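Local coordinates for glutamine aminotransferase class-II domain protein (Ruegeria pomeroyi, PDB 3MDN) that probably acts as a class-II glutamine amidotransferase of the Ntn-hydrolase type, releasing ammonia from glutamine, at residues S145-L148 and F149-L153. Sequence-based numbering, arbitrary orientation.
Sequences SEVL and FLLAL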
# COMPACT_ATOMS: atom_id res chain seq x y z
N SER D 145 6.66 -14.39 16.86
CA SER D 145 5.24 -14.50 17.19
C SER D 145 4.56 -15.60 16.39
O SER D 145 3.77 -16.36 16.93
CB SER D 145 4.53 -13.18 16.92
OG SER D 145 5.12 -12.15 17.70
N GLU D 146 4.86 -15.66 15.10
CA GLU D 146 4.21 -16.61 14.20
C GLU D 146 4.67 -18.03 14.51
O GLU D 146 3.86 -18.94 14.55
CB GLU D 146 4.44 -16.24 12.74
CG GLU D 146 3.63 -17.10 11.77
CD GLU D 146 3.85 -16.79 10.32
OE1 GLU D 146 5.01 -16.44 9.93
OE2 GLU D 146 2.87 -16.96 9.54
N VAL D 147 5.95 -18.19 14.78
CA VAL D 147 6.45 -19.45 15.33
C VAL D 147 5.71 -19.90 16.60
O VAL D 147 5.23 -21.03 16.68
CB VAL D 147 7.96 -19.40 15.63
CG1 VAL D 147 8.47 -20.81 16.03
CG2 VAL D 147 8.70 -18.96 14.41
N LEU D 148 5.60 -19.02 17.59
CA LEU D 148 4.96 -19.38 18.83
C LEU D 148 3.55 -19.96 18.54
O LEU D 148 3.12 -20.96 19.12
CB LEU D 148 4.85 -18.15 19.74
CG LEU D 148 5.12 -18.17 21.26
CD1 LEU D 148 4.23 -17.14 21.92
CD2 LEU D 148 4.94 -19.54 21.93
N PHE D 149 2.83 -19.31 17.64
CA PHE D 149 1.46 -19.73 17.31
C PHE D 149 1.47 -21.10 16.64
O PHE D 149 0.72 -21.99 17.02
CB PHE D 149 0.81 -18.72 16.37
CG PHE D 149 -0.56 -19.11 15.86
CD1 PHE D 149 -1.53 -19.64 16.70
CD2 PHE D 149 -0.90 -18.85 14.53
CE1 PHE D 149 -2.82 -19.94 16.21
CE2 PHE D 149 -2.17 -19.17 14.03
CZ PHE D 149 -3.12 -19.71 14.87
N LEU D 150 2.32 -21.27 15.65
CA LEU D 150 2.32 -22.55 14.91
C LEU D 150 2.89 -23.70 15.73
O LEU D 150 2.44 -24.85 15.60
CB LEU D 150 3.08 -22.40 13.60
CG LEU D 150 2.44 -21.32 12.72
CD1 LEU D 150 3.23 -21.19 11.46
CD2 LEU D 150 0.96 -21.64 12.40
N LEU D 151 3.88 -23.39 16.57
CA LEU D 151 4.38 -24.34 17.58
C LEU D 151 3.29 -24.75 18.56
O LEU D 151 3.22 -25.90 18.96
CB LEU D 151 5.53 -23.76 18.39
CG LEU D 151 7.00 -23.65 17.97
CD1 LEU D 151 7.83 -23.86 19.26
CD2 LEU D 151 7.43 -24.70 16.97
N ALA D 152 2.45 -23.81 18.99
CA ALA D 152 1.35 -24.15 19.88
C ALA D 152 0.32 -25.06 19.18
O ALA D 152 -0.18 -26.02 19.79
CB ALA D 152 0.70 -22.90 20.47
N LEU D 153 0.00 -24.75 17.93
CA LEU D 153 -0.79 -25.70 17.10
C LEU D 153 -0.12 -27.07 17.05
O LEU D 153 -0.77 -28.08 17.33
CB LEU D 153 -1.09 -25.14 15.69
CG LEU D 153 -2.18 -24.06 15.73
CD1 LEU D 153 -2.17 -23.11 14.53
CD2 LEU D 153 -3.59 -24.66 15.94
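Val-147 and Leu-151 sit next to each other, one turn apart on helix 144-154, their side chains running in the same direction. The CG1 branch of Val-147 meets Leu-151 CG at 3.7 Å. That branch is anti to the backbone N of Val-147 (chi1 -172°), which sends it along the helix toward Leu-151. Glu-146 and Leu-150 run alongside each other in the same way, but more loosely: Glu-146 CG is 4.1 Å from Leu-150 CD1. Of the Glu-146 side chain, the CG methylene touches the leucine. OE1 pairs with Arg-139 in a salt bridge and accepts a hydrogen bond from Gly-141 N; OE2 accepts one from Lys-140 N. This probably offsets the buried charge.

Four backbone hydrogen bonds join the turns. The bond from Leu-151 N to Val-147 O is the shortest, at 2.7 Å, and nearly straight, with an N-H...O angle of 168°. Ala-152 N to Leu-148 O is 2.9 Å and more bent, with an N-H...O angle of 149°.

Two faces of the helix are covered by different elements. Leu-148 and Leu-151 pack on helix 161-179, while Phe-149 meets Phe-104 and Phe-111 of the sheet. The i to i+4 pattern is that of a regular alpha-helix, here buried between sheet and helix, consistent with the alpha-beta-beta-alpha sandwich of the Ntn-hydrolase fold.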